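Local structure of MEM-A1 (Soil metagenome, 6E0S) at residues Gly129-Gly134 and Lys201-Ser206; Asp217-Ile222 and Val273-Lys278; Ala32-Thr37 and Trp178-Asn183; Ala188-Asp193 and Ala226-Asp231; Glu118-Ser123 and Pro137-Val142. The protein is a subclass B3 metallo-beta-lactamase that probably hydrolyses beta-lactam antibiotics with the help of zinc ions bound at its active site. All blocks are in the same frame, centred on the assembly; numbering follows the deposited sequence.

Contact 1 (Gly129-Gly134 and Lys201-Ser206); sequences GDPQYG and KPFRYS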
# COMPACT_ATOMS: atom_id res chain seq x y z
N GLY A 129 -15.89 -7.09 10.42
CA GLY A 129 -14.98 -6.55 11.41
C GLY A 129 -14.16 -5.38 10.91
O GLY A 129 -13.26 -4.94 11.63
N ASP A 130 -14.44 -4.84 9.73
CA ASP A 130 -13.66 -3.71 9.25
C ASP A 130 -13.99 -2.49 10.11
O ASP A 130 -15.16 -2.27 10.42
CB ASP A 130 -13.95 -3.39 7.79
CG ASP A 130 -12.83 -2.59 7.13
OD1 ASP A 130 -12.06 -3.17 6.34
OD2 ASP A 130 -12.75 -1.37 7.38
N PRO A 131 -12.97 -1.71 10.51
CA PRO A 131 -13.26 -0.48 11.26
C PRO A 131 -14.22 0.43 10.51
O PRO A 131 -14.92 1.24 11.13
CB PRO A 131 -11.88 0.18 11.42
CG PRO A 131 -10.90 -0.98 11.41
CD PRO A 131 -11.52 -1.98 10.40
N GLN A 132 -14.28 0.32 9.19
CA GLN A 132 -15.17 1.16 8.38
C GLN A 132 -16.36 0.38 7.86
O GLN A 132 -17.09 0.89 6.99
CB GLN A 132 -14.41 1.81 7.22
CG GLN A 132 -13.17 2.57 7.64
CD GLN A 132 -12.55 3.36 6.51
OE1 GLN A 132 -13.26 3.92 5.67
NE2 GLN A 132 -11.22 3.44 6.50
N TYR A 133 -16.63 -0.81 8.41
CA TYR A 133 -17.75 -1.61 7.91
C TYR A 133 -19.04 -0.81 7.97
O TYR A 133 -19.39 -0.20 9.00
CB TYR A 133 -17.91 -2.91 8.71
CG TYR A 133 -19.12 -3.72 8.27
CD1 TYR A 133 -20.27 -3.76 9.03
CD2 TYR A 133 -19.09 -4.41 7.06
CE1 TYR A 133 -21.38 -4.50 8.60
CE2 TYR A 133 -20.18 -5.14 6.63
CZ TYR A 133 -21.32 -5.18 7.39
OH TYR A 133 -22.38 -5.91 6.95
N GLY A 134 -19.78 -0.82 6.87
CA GLY A 134 -20.99 -0.05 6.73
C GLY A 134 -20.85 1.13 5.79
O GLY A 134 -21.83 1.51 5.14
N LYS A 201 -19.09 4.70 12.23
CA LYS A 201 -20.01 4.38 13.31
C LYS A 201 -20.68 3.03 13.03
O LYS A 201 -21.14 2.79 11.91
CB LYS A 201 -21.07 5.48 13.45
CG LYS A 201 -20.49 6.87 13.76
CD LYS A 201 -21.59 7.94 13.88
CE LYS A 201 -21.49 9.02 12.78
NZ LYS A 201 -22.13 8.63 11.50
N PRO A 202 -20.78 2.14 14.03
CA PRO A 202 -20.49 2.40 15.44
C PRO A 202 -19.14 1.87 15.91
O PRO A 202 -19.00 1.63 17.11
CB PRO A 202 -21.60 1.65 16.14
CG PRO A 202 -21.76 0.41 15.28
CD PRO A 202 -21.41 0.81 13.86
N PHE A 203 -18.18 1.68 15.01
CA PHE A 203 -16.92 1.04 15.39
C PHE A 203 -16.11 1.96 16.31
O PHE A 203 -16.04 3.17 16.09
CB PHE A 203 -16.11 0.70 14.15
CG PHE A 203 -14.89 -0.12 14.44
CD1 PHE A 203 -14.94 -1.50 14.43
CD2 PHE A 203 -13.68 0.49 14.73
CE1 PHE A 203 -13.82 -2.25 14.70
CE2 PHE A 203 -12.55 -0.26 15.02
CZ PHE A 203 -12.63 -1.63 15.00
N ARG A 204 -15.48 1.38 17.33
CA ARG A 204 -14.63 2.13 18.25
C ARG A 204 -13.34 1.37 18.46
O ARG A 204 -13.37 0.19 18.83
CB ARG A 204 -15.32 2.35 19.59
CG ARG A 204 -16.58 3.19 19.52
CD ARG A 204 -17.35 3.08 20.82
NE ARG A 204 -16.49 3.22 22.00
CZ ARG A 204 -16.23 4.37 22.61
NH1 ARG A 204 -16.75 5.50 22.16
NH2 ARG A 204 -15.43 4.39 23.67
N TYR A 205 -12.21 2.05 18.23
CA TYR A 205 -10.92 1.43 18.52
C TYR A 205 -10.76 1.15 20.01
O TYR A 205 -10.06 0.21 20.39
CB TYR A 205 -9.77 2.30 18.01
CG TYR A 205 -9.52 2.13 16.52
CD1 TYR A 205 -8.55 1.23 16.06
CD2 TYR A 205 -10.25 2.85 15.58
CE1 TYR A 205 -8.31 1.06 14.72
CE2 TYR A 205 -10.02 2.68 14.22
CZ TYR A 205 -9.05 1.78 13.80
OH TYR A 205 -8.83 1.60 12.43
N SER A 206 -11.41 1.96 20.87
CA SER A 206 -11.39 1.73 22.31
C SER A 206 -11.92 0.35 22.70
O SER A 206 -11.75 -0.05 23.85
CB SER A 206 -12.24 2.78 23.04
OG SER A 206 -11.99 4.07 22.54
O HOH W 1 -21.77 0.82 10.08
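Gly129 and Asp130 begin the approach to Phe203 with their carbonyls, which come obliquely to the CE1 and CD1 sides of its ring. The Asp130 side chain points elsewhere. Its OD2 accepts from Gln132 N at 2.9 Å through the anti lone pair, in a nearly straight bond (163°) that makes an Asx turn, while OD1 is hydrogen-bonded to His93, a zinc ligand. A type I turn spans Asp130 to Tyr133, with Pro131 at its second position. Pro131 carries the contact. Its CA stands 3.5 Å from the centroid of the Phe203 ring and only 9° off the ring normal, a CH-pi contact over the face, and its carbonyl O comes 3.3 Å from Phe203 CB. With CG anti to its backbone N (chi1 -172°), placed 3.6 Å from Pro131 CA, Phe203 runs alongside the proline in the same direction. At the far end of the pyrrolidine, Pro131 CG lies 3.5 Å from Tyr205 OH, a van der Waals contact; the hydroxyl's hydrogen bond is to Gly168 O. The two aromatic residues meet as well, with Phe203 CE2 3.9 Å above the plane of the Tyr205 ring, over its centre. Further on, one water donates to both Tyr133 O and Lys201 O, 2.8 Å from each, bridging two carbonyls that could not bond to each other. Two loops are thus joined without a direct hydrogen bond between these segments, and through Asp130 the arrangement belongs to the second shell of the metallo-beta-lactamase zinc site.

Contact 2 (Asp217-Ile222 and Val273-Lys278); sequences DIKKSI and VRLQKK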
# COMPACT_ATOMS: atom_id res chain seq x y z
N ASP A 217 -3.43 -4.12 17.46
CA ASP A 217 -2.90 -4.21 16.10
C ASP A 217 -2.33 -2.88 15.62
O ASP A 217 -1.21 -2.82 15.10
CB ASP A 217 -4.01 -4.63 15.13
CG ASP A 217 -4.22 -6.12 15.06
OD1 ASP A 217 -3.50 -6.89 15.74
OD2 ASP A 217 -5.14 -6.51 14.30
N ILE A 218 -3.13 -1.81 15.70
CA ILE A 218 -2.66 -0.56 15.10
C ILE A 218 -1.44 -0.02 15.84
O ILE A 218 -0.51 0.50 15.21
CB ILE A 218 -3.80 0.48 15.02
CG1 ILE A 218 -3.47 1.53 13.97
CG2 ILE A 218 -4.03 1.19 16.33
CD1 ILE A 218 -4.75 2.14 13.37
N LYS A 219 -1.41 -0.13 17.17
CA LYS A 219 -0.23 0.30 17.92
C LYS A 219 0.98 -0.54 17.54
O LYS A 219 2.09 -0.02 17.36
CB LYS A 219 -0.48 0.21 19.42
CG LYS A 219 -1.51 1.19 19.97
CD LYS A 219 -1.78 0.93 21.46
CE LYS A 219 -0.64 1.49 22.29
NZ LYS A 219 -0.62 2.99 22.17
N LYS A 220 0.78 -1.84 17.38
CA LYS A 220 1.93 -2.66 17.00
C LYS A 220 2.40 -2.34 15.59
O LYS A 220 3.61 -2.31 15.33
CB LYS A 220 1.58 -4.14 17.13
CG LYS A 220 2.79 -5.04 16.95
CD LYS A 220 2.40 -6.49 16.80
CE LYS A 220 3.64 -7.38 16.61
NZ LYS A 220 3.30 -8.51 15.68
N SER A 221 1.47 -2.08 14.66
CA SER A 221 1.83 -1.74 13.29
C SER A 221 2.55 -0.40 13.22
O SER A 221 3.49 -0.24 12.44
CB SER A 221 0.59 -1.72 12.38
OG SER A 221 -0.08 -2.96 12.44
N ILE A 222 2.15 0.56 14.06
CA ILE A 222 2.87 1.83 14.11
C ILE A 222 4.32 1.61 14.53
O ILE A 222 5.25 2.19 13.95
CB ILE A 222 2.13 2.80 15.05
CG1 ILE A 222 0.79 3.21 14.41
CG2 ILE A 222 3.02 3.99 15.43
CD1 ILE A 222 -0.06 4.01 15.35
N VAL A 273 -0.04 10.07 16.54
CA VAL A 273 -0.79 11.25 16.95
C VAL A 273 -2.25 11.13 16.52
O VAL A 273 -3.16 11.43 17.31
CB VAL A 273 -0.12 12.51 16.37
CG1 VAL A 273 -1.01 13.73 16.59
CG2 VAL A 273 1.22 12.70 17.03
N ARG A 274 -2.50 10.65 15.30
CA ARG A 274 -3.88 10.50 14.85
C ARG A 274 -4.63 9.49 15.70
O ARG A 274 -5.83 9.65 15.96
CB ARG A 274 -3.93 10.08 13.38
CG ARG A 274 -3.61 11.22 12.43
CD ARG A 274 -3.77 10.79 10.98
NE ARG A 274 -3.83 11.95 10.11
CZ ARG A 274 -4.93 12.31 9.46
NH1 ARG A 274 -6.04 11.59 9.59
NH2 ARG A 274 -4.92 13.39 8.69
N LEU A 275 -3.93 8.45 16.15
CA LEU A 275 -4.56 7.46 17.00
C LEU A 275 -4.96 8.06 18.34
O LEU A 275 -6.07 7.81 18.83
CB LEU A 275 -3.61 6.27 17.19
CG LEU A 275 -4.06 5.28 18.24
CD1 LEU A 275 -5.35 4.63 17.78
CD2 LEU A 275 -2.97 4.26 18.53
N GLN A 276 -4.08 8.87 18.94
CA GLN A 276 -4.42 9.51 20.20
C GLN A 276 -5.62 10.44 20.03
O GLN A 276 -6.52 10.46 20.87
CB GLN A 276 -3.21 10.27 20.76
CG GLN A 276 -2.07 9.33 21.23
CD GLN A 276 -2.58 8.26 22.19
OE1 GLN A 276 -3.05 8.56 23.30
NE2 GLN A 276 -2.50 7.00 21.77
N LYS A 277 -5.66 11.19 18.92
CA LYS A 277 -6.82 12.04 18.66
C LYS A 277 -8.09 11.21 18.50
O LYS A 277 -9.16 11.59 19.00
CB LYS A 277 -6.58 12.89 17.42
CG LYS A 277 -5.50 13.93 17.57
CD LYS A 277 -5.27 14.71 16.28
CE LYS A 277 -4.31 15.86 16.47
NZ LYS A 277 -4.14 16.56 15.17
N LYS A 278 -8.00 10.05 17.83
CA LYS A 278 -9.17 9.19 17.66
C LYS A 278 -9.65 8.64 19.01
O LYS A 278 -10.85 8.65 19.30
CB LYS A 278 -8.84 8.06 16.67
CG LYS A 278 -9.97 7.05 16.38
CD LYS A 278 -11.17 7.81 15.80
CE LYS A 278 -12.33 6.90 15.49
NZ LYS A 278 -13.55 7.71 15.17
O HOH W 2 -2.58 4.58 22.84
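A small apolar contact between two nearly antiparallel helices, made chiefly by Leu275 against Ile218 and Lys219, joins helix 214-226 to the long C-terminal helix 263-285. The axes of the two short segments run at 161° and come no closer than 11.4 Å, so side chains rather than backbones bridge the gap. Leu275 reaches across with CG anti to its backbone N (chi1 170°), and its CD2 methyl does most of the touching: 3.9 Å from Ile218 CG2, 3.7 Å from Lys219 CG and, more loosely, 4.3 Å from Ile222 CD1. The isoleucine at 218 and the leucine pass antiparallel, and the lysine stem lies across the leucine, roughly perpendicular to it. Ile222 continues the interface on Ala268 and Ala271 of the same C-terminal helix, and Leu275 also touches Ala197 in a loop. Beyond the leucine, the bent Lys219 chain carries NZ toward the end of Gln276. The two nitrogens do not bond to each other; both donate to a single water, 2.6 Å from Lys219 NZ and 2.6 Å from Gln276 NE2. The chemistry therefore grades from a partly buried apolar patch to a hydrated rim, where a water acceptor reconciles two donors and the lysine contributes its aliphatic stem to the apolar side.

Contact 3 (Ala32-Thr37 and Trp178-Asn183); sequences AVFGST and WRATEN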
# COMPACT_ATOMS: atom_id res chain seq x y z
N ALA A 32 10.52 7.09 -12.42
CA ALA A 32 11.43 6.21 -11.71
C ALA A 32 11.69 6.72 -10.31
O ALA A 32 11.88 7.92 -10.11
CB ALA A 32 12.76 6.11 -12.46
N VAL A 33 11.72 5.80 -9.34
CA VAL A 33 11.98 6.20 -7.97
C VAL A 33 13.44 5.83 -7.67
O VAL A 33 14.25 6.70 -7.34
CB VAL A 33 11.00 5.55 -6.97
CG1 VAL A 33 11.33 5.98 -5.59
CG2 VAL A 33 9.55 6.00 -7.32
N PHE A 34 13.77 4.56 -7.81
CA PHE A 34 15.13 4.06 -7.57
C PHE A 34 15.31 2.76 -8.33
O PHE A 34 14.51 1.84 -8.16
CB PHE A 34 15.36 3.85 -6.08
CG PHE A 34 16.79 3.85 -5.69
CD1 PHE A 34 17.41 5.03 -5.34
CD2 PHE A 34 17.54 2.67 -5.71
CE1 PHE A 34 18.75 5.06 -4.97
CE2 PHE A 34 18.89 2.69 -5.34
CZ PHE A 34 19.49 3.89 -4.97
N GLY A 35 16.34 2.67 -9.16
CA GLY A 35 16.58 1.40 -9.85
C GLY A 35 15.39 1.06 -10.72
O GLY A 35 14.85 1.91 -11.44
N SER A 36 14.91 -0.19 -10.61
CA SER A 36 13.80 -0.70 -11.42
C SER A 36 12.43 -0.47 -10.77
O SER A 36 11.42 -1.05 -11.22
CB SER A 36 13.99 -2.20 -11.73
OG SER A 36 13.69 -3.04 -10.62
N THR A 37 12.37 0.38 -9.75
CA THR A 37 11.15 0.67 -9.00
C THR A 37 10.57 1.99 -9.49
O THR A 37 11.27 3.01 -9.53
CB THR A 37 11.43 0.75 -7.50
OG1 THR A 37 11.73 -0.56 -7.01
CG2 THR A 37 10.19 1.27 -6.72
N TRP A 178 11.52 -4.04 0.18
CA TRP A 178 12.44 -4.63 -0.79
C TRP A 178 13.63 -3.70 -0.93
O TRP A 178 13.63 -2.58 -0.41
CB TRP A 178 11.79 -4.90 -2.17
CG TRP A 178 11.36 -3.67 -2.96
CD1 TRP A 178 11.93 -3.18 -4.10
CD2 TRP A 178 10.21 -2.83 -2.71
NE1 TRP A 178 11.25 -2.08 -4.55
CE2 TRP A 178 10.19 -1.84 -3.71
CE3 TRP A 178 9.22 -2.81 -1.71
CZ2 TRP A 178 9.22 -0.85 -3.75
CZ3 TRP A 178 8.25 -1.81 -1.77
CH2 TRP A 178 8.25 -0.86 -2.78
N ARG A 179 14.67 -4.17 -1.61
CA ARG A 179 15.82 -3.33 -1.90
C ARG A 179 15.88 -3.08 -3.39
O ARG A 179 15.65 -3.99 -4.18
CB ARG A 179 17.13 -4.00 -1.43
CG ARG A 179 17.22 -4.04 0.08
CD ARG A 179 18.65 -4.29 0.59
NE ARG A 179 19.50 -3.11 0.46
CZ ARG A 179 19.62 -2.14 1.37
NH1 ARG A 179 18.96 -2.18 2.52
NH2 ARG A 179 20.43 -1.14 1.13
N ALA A 180 16.18 -1.83 -3.77
CA ALA A 180 16.39 -1.44 -5.15
C ALA A 180 17.84 -0.99 -5.28
O ALA A 180 18.47 -0.62 -4.29
CB ALA A 180 15.43 -0.32 -5.61
N THR A 181 18.37 -1.06 -6.51
CA THR A 181 19.78 -0.79 -6.76
C THR A 181 19.95 -0.01 -8.05
O THR A 181 19.22 -0.23 -9.03
CB THR A 181 20.63 -2.09 -6.86
OG1 THR A 181 20.13 -2.90 -7.93
CG2 THR A 181 20.60 -2.89 -5.57
N GLU A 182 20.91 0.91 -8.06
CA GLU A 182 21.24 1.63 -9.28
C GLU A 182 22.61 2.24 -9.11
O GLU A 182 22.93 2.72 -8.03
CB GLU A 182 20.20 2.71 -9.64
CG GLU A 182 20.03 3.82 -8.63
CD GLU A 182 19.22 5.02 -9.17
OE1 GLU A 182 19.70 6.18 -9.10
OE2 GLU A 182 18.07 4.82 -9.63
N ASN A 183 23.42 2.20 -10.17
CA ASN A 183 24.72 2.91 -10.21
C ASN A 183 25.61 2.58 -9.00
O ASN A 183 26.33 3.43 -8.48
CB ASN A 183 24.48 4.42 -10.30
CG ASN A 183 25.73 5.21 -10.70
OD1 ASN A 183 26.66 4.68 -11.32
ND2 ASN A 183 25.75 6.50 -10.36
O HOH W 3 16.54 -1.76 -8.67
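Phe34, Glu182 and Ala180 show how one aromatic ring and one carboxylate can tie a turn to the strand that passes it. Glu182 CG lies over one face of the Phe34 ring, 3.8 Å from the centroid and offset toward the rim, in a CH-pi contact; the carboxylate and ring planes are only 19° apart, stacked. Thr181 comes to the edge of the ring, and Ala180 CB packs 3.7 Å from Phe34 CD2. Glu182 CG sits between its backbone N and carbonyl carbon (chi1 61°), and the chain extends beyond it until OE2 accepts from Gly35 N at 2.8 Å, in an almost straight bond met on the anti side. The other oxygen, OE1, is hydrogen-bonded to Ser255. Gly35 belongs to a type II' turn from Phe34 to Thr37, beside a classic beta bulge, Val33 and Phe34 standing opposite Thr37; its CA approaches Thr181 O to 3.2 Å. On the other side of Ala180, Trp178 NE1 donates in its ring plane to Thr37 OG1 at 2.9 Å. Strands of the two different sheets are thereby joined, and the buried indole N-H gains an acceptor while one glutamate offers its CG methylene to the ring face and its OE2 as acceptor to Gly35 N.

Contact 4 (Ala188-Asp193 and Ala226-Asp231); sequences AMVYAD and AALDCD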
# COMPACT_ATOMS: atom_id res chain seq x y z
N ALA A 188 16.84 0.73 0.83
CA ALA A 188 15.75 -0.01 1.43
C ALA A 188 14.42 0.70 1.13
O ALA A 188 14.21 1.85 1.58
CB ALA A 188 15.99 -0.18 2.93
N MET A 189 13.55 0.05 0.34
CA MET A 189 12.28 0.60 -0.10
C MET A 189 11.18 0.15 0.85
O MET A 189 11.18 -1.00 1.30
CB MET A 189 11.94 0.12 -1.52
CG MET A 189 13.18 0.18 -2.47
SD MET A 189 13.68 1.89 -2.77
CE MET A 189 12.32 2.49 -3.74
N VAL A 190 10.24 1.06 1.17
CA VAL A 190 9.14 0.69 2.03
C VAL A 190 7.86 1.20 1.40
O VAL A 190 7.71 2.42 1.21
CB VAL A 190 9.28 1.25 3.46
CG1 VAL A 190 7.99 1.01 4.25
CG2 VAL A 190 10.51 0.66 4.19
N TYR A 191 6.95 0.28 1.05
CA TYR A 191 5.57 0.63 0.65
C TYR A 191 4.74 0.52 1.92
O TYR A 191 4.40 -0.58 2.36
CB TYR A 191 5.03 -0.28 -0.44
CG TYR A 191 3.73 0.26 -1.02
CD1 TYR A 191 3.72 0.89 -2.26
CD2 TYR A 191 2.51 0.13 -0.33
CE1 TYR A 191 2.57 1.39 -2.82
CE2 TYR A 191 1.30 0.60 -0.93
CZ TYR A 191 1.38 1.24 -2.16
OH TYR A 191 0.24 1.75 -2.77
N ALA A 192 4.42 1.65 2.53
CA ALA A 192 3.78 1.62 3.84
C ALA A 192 2.26 1.66 3.66
O ALA A 192 1.74 2.51 2.94
CB ALA A 192 4.25 2.81 4.68
N ASP A 193 1.57 0.75 4.35
CA ASP A 193 0.12 0.78 4.37
C ASP A 193 -0.34 1.94 5.24
O ASP A 193 0.43 2.52 6.00
CB ASP A 193 -0.45 -0.53 4.91
CG ASP A 193 -1.96 -0.67 4.65
OD1 ASP A 193 -2.58 -1.52 5.30
OD2 ASP A 193 -2.50 0.07 3.80
N ALA A 226 7.72 2.18 12.21
CA ALA A 226 8.74 3.06 12.75
C ALA A 226 10.11 2.40 12.75
O ALA A 226 11.14 3.08 12.58
CB ALA A 226 8.38 3.48 14.18
N ALA A 227 10.16 1.07 12.93
CA ALA A 227 11.44 0.37 13.08
C ALA A 227 12.01 -0.14 11.75
O ALA A 227 13.10 -0.73 11.75
CB ALA A 227 11.29 -0.80 14.05
N LEU A 228 11.35 0.09 10.63
CA LEU A 228 11.79 -0.55 9.39
C LEU A 228 13.08 0.08 8.86
O LEU A 228 13.32 1.28 9.00
CB LEU A 228 10.70 -0.43 8.32
CG LEU A 228 9.40 -1.19 8.54
CD1 LEU A 228 8.46 -0.79 7.43
CD2 LEU A 228 9.69 -2.68 8.49
N ASP A 229 13.90 -0.76 8.22
CA ASP A 229 14.98 -0.28 7.35
C ASP A 229 14.34 0.54 6.24
O ASP A 229 13.64 -0.01 5.37
CB ASP A 229 15.79 -1.46 6.81
CG ASP A 229 17.11 -1.04 6.16
OD1 ASP A 229 17.49 0.16 6.20
OD2 ASP A 229 17.78 -1.95 5.60
N CYS A 230 14.51 1.87 6.26
CA CYS A 230 13.65 2.74 5.45
C CYS A 230 14.46 3.84 4.78
O CYS A 230 14.55 4.96 5.30
CB CYS A 230 12.56 3.31 6.34
SG CYS A 230 11.41 4.44 5.55
N ASP A 231 15.04 3.54 3.61
CA ASP A 231 15.70 4.60 2.85
C ASP A 231 14.69 5.42 2.06
O ASP A 231 14.79 6.66 2.04
CB ASP A 231 16.73 4.01 1.90
CG ASP A 231 17.98 3.54 2.62
OD1 ASP A 231 18.43 4.26 3.53
OD2 ASP A 231 18.45 2.43 2.32
O HOH W 4 12.99 -1.89 3.48
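Two carboxylates are the flat groups that meet Ala188, one by its face and one by an oxygen. Over a face of the Asp229 carboxylate stands Ala188 CB, 3.5 Å from Asp229 CG and nearly equidistant from its two oxygens. Asp231 instead offers OD2, which accepts from Ala188 N at 2.8 Å, close to straight (176°), on the anti side and 16° out of the carboxylate plane. Asp231 CG lies anti to its own carbonyl carbon (chi1 -74°), beside the backbone N, and that N gives a weak bond back to Ala188 O. OD1 of Asp229 and OD1 of Asp231 both form salt bridges with Arg261, which would offset the build-up of negative charge here. The loop holding these aspartates leads from helix 214-226 into strand 232-235, which runs parallel to its neighbour 185-192, so the contact sits at the return of a beta-alpha-beta crossover. Further along the strand, Val190 divides its methyls: CG1 meets Leu228 CD1 at 3.7 Å, while CG2 lies 3.4 Å from Asp229 O and 4.0 Å from Cys230 CB. Cys230 is held in turn by its disulfide to Cys264 of the C-terminal helix. One water donates to Met189 O and to Asp229 O, 2.7 Å from the latter. At the end of the strand, Asp193 OD2 is hydrogen-bonded to His91, one of the zinc ligands.

Contact 5 (Glu118-Ser123 and Pro137-Val142); sequences EKVLRS and PPMTPV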
# COMPACT_ATOMS: atom_id res chain seq x y z
N GLU A 118 -6.87 -11.30 1.79
CA GLU A 118 -7.21 -12.17 0.67
C GLU A 118 -8.69 -12.52 0.67
O GLU A 118 -9.30 -12.64 -0.39
CB GLU A 118 -6.35 -13.44 0.71
CG GLU A 118 -6.36 -14.23 -0.60
CD GLU A 118 -7.51 -15.22 -0.68
OE1 GLU A 118 -8.11 -15.51 0.38
OE2 GLU A 118 -7.83 -15.70 -1.79
N LYS A 119 -9.28 -12.69 1.86
CA LYS A 119 -10.69 -13.08 1.94
C LYS A 119 -11.59 -12.02 1.35
O LYS A 119 -12.53 -12.33 0.62
CB LYS A 119 -11.10 -13.35 3.38
CG LYS A 119 -10.53 -14.64 3.92
CD LYS A 119 -11.08 -14.94 5.30
CE LYS A 119 -10.42 -14.07 6.34
NZ LYS A 119 -10.19 -14.84 7.60
N VAL A 120 -11.31 -10.75 1.67
CA VAL A 120 -12.08 -9.65 1.11
C VAL A 120 -11.83 -9.52 -0.39
O VAL A 120 -12.76 -9.23 -1.16
CB VAL A 120 -11.76 -8.34 1.84
CG1 VAL A 120 -12.44 -7.13 1.15
CG2 VAL A 120 -12.23 -8.44 3.27
N LEU A 121 -10.58 -9.64 -0.82
CA LEU A 121 -10.32 -9.49 -2.25
C LEU A 121 -11.08 -10.53 -3.04
O LEU A 121 -11.63 -10.25 -4.11
CB LEU A 121 -8.82 -9.58 -2.54
CG LEU A 121 -7.96 -8.50 -1.89
CD1 LEU A 121 -6.56 -8.50 -2.47
CD2 LEU A 121 -8.60 -7.11 -2.02
N ARG A 122 -11.10 -11.77 -2.55
CA ARG A 122 -11.73 -12.84 -3.30
C ARG A 122 -13.24 -12.64 -3.43
O ARG A 122 -13.84 -12.95 -4.47
CB ARG A 122 -11.43 -14.17 -2.60
CG ARG A 122 -11.37 -15.36 -3.50
CD ARG A 122 -10.86 -16.55 -2.72
NE ARG A 122 -10.07 -17.45 -3.54
CZ ARG A 122 -9.76 -18.69 -3.17
NH1 ARG A 122 -10.20 -19.15 -2.01
NH2 ARG A 122 -9.02 -19.46 -3.97
N SER A 123 -13.89 -12.14 -2.36
CA SER A 123 -15.33 -11.95 -2.38
C SER A 123 -15.75 -10.55 -2.84
O SER A 123 -16.91 -10.37 -3.27
CB SER A 123 -15.93 -12.19 -1.00
OG SER A 123 -15.57 -11.13 -0.13
N PRO A 137 -17.73 0.51 0.02
CA PRO A 137 -18.39 -0.05 -1.16
C PRO A 137 -17.89 -1.45 -1.44
O PRO A 137 -16.75 -1.80 -1.10
CB PRO A 137 -17.96 0.93 -2.29
CG PRO A 137 -17.44 2.11 -1.61
CD PRO A 137 -16.87 1.66 -0.31
N PRO A 138 -18.68 -2.26 -2.11
CA PRO A 138 -18.17 -3.56 -2.57
C PRO A 138 -17.18 -3.36 -3.70
O PRO A 138 -17.17 -2.32 -4.37
CB PRO A 138 -19.43 -4.29 -3.06
CG PRO A 138 -20.36 -3.16 -3.48
CD PRO A 138 -20.07 -2.02 -2.53
N MET A 139 -16.35 -4.38 -3.91
CA MET A 139 -15.45 -4.42 -5.05
C MET A 139 -15.80 -5.62 -5.93
O MET A 139 -16.46 -6.56 -5.48
CB MET A 139 -13.99 -4.51 -4.60
CG MET A 139 -13.52 -3.30 -3.78
SD MET A 139 -11.81 -3.48 -3.19
CE MET A 139 -11.98 -4.88 -2.05
N THR A 140 -15.34 -5.57 -7.18
CA THR A 140 -15.46 -6.73 -8.06
C THR A 140 -14.60 -7.87 -7.53
O THR A 140 -13.42 -7.66 -7.25
CB THR A 140 -15.01 -6.40 -9.48
OG1 THR A 140 -15.81 -5.34 -10.00
CG2 THR A 140 -15.19 -7.63 -10.39
N PRO A 141 -15.14 -9.07 -7.37
CA PRO A 141 -14.33 -10.19 -6.88
C PRO A 141 -13.09 -10.40 -7.72
O PRO A 141 -13.11 -10.19 -8.93
CB PRO A 141 -15.28 -11.39 -6.98
CG PRO A 141 -16.65 -10.78 -6.90
CD PRO A 141 -16.54 -9.47 -7.63
N VAL A 142 -12.01 -10.81 -7.06
CA VAL A 142 -10.70 -11.01 -7.69
C VAL A 142 -10.40 -12.50 -7.64
O VAL A 142 -10.50 -13.12 -6.58
CB VAL A 142 -9.59 -10.22 -6.98
CG1 VAL A 142 -8.20 -10.62 -7.56
CG2 VAL A 142 -9.82 -8.72 -7.15
O HOH W 5 -12.47 -7.62 -4.51
O HOH W 6 -13.02 -14.63 -6.43
O HOH W 7 -9.28 -15.63 -5.90
O HOH W 8 -18.56 -8.07 -4.13
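Met139 makes the apolar part of this contact, its CE methyl lying 3.9 Å from Val120 CG1 and 4.0 Å from Leu121 CD2. The thioether chain runs extended to SD and then bends (chi3 -66°), which puts CE between the two helix side chains; Phe94 and Ala97 of helix 94-97 also touch Met139. Its carbonyl is joined to Ser123 O through a water that donates to both. Thr140 repeats the device one residue on, where another water donates to Thr140 O and to Leu121 O. Pro141 then brings its ring against the end of helix 115-123: CB comes 3.3 Å from Arg122 O, and CG lies 3.7 Å from Ser123 O. Val142 supplies the direct hydrogen bond, its N donating to Leu121 O at 3.0 Å with an angle of 145° and a tilt of 25° from the carbonyl plane. Leu121 O is thus held by two donors, Val142 N and a water. The carbonyl of Val142 has company of its own: Arg122 CA makes a CA-H...O contact with it at 3.5 Å, one water links it to Arg122 O, and a second connects it to Arg122 NE, 3.1 Å from that nitrogen. The side chain of Val142 packs on helix 100-107 and on Val111. In the last turn of a helix the carbonyls lose their usual i+4 partners; here the returning chain and its waters supply substitutes, while a methionine methyl packs on the apolar flank.

Contacts 1, 2 and 5 come within about 10 Å of a zinc ion, measured from a side chain to the metal: the side chain of Asp130 in contact 1 is about 7 Å from zinc, those of Ile218 in contact 2 and Met139 in contact 5 somewhat farther. Contact 4 is linked to the site through Asp193 and the zinc ligand His91. Contacts 1 and 2 touch directly, with Tyr205 CE1 4.0 Å from Ile218 CD1. Contacts 3 and 4, centres 14 Å apart, share a sheet, where Trp178 O lies 2.7 Å from Met189 N. Contacts 1 and 3, centres 38 Å apart, lie on opposite sides of the chain's centre, whereas contact 5 adjoins contact 1 in sequence.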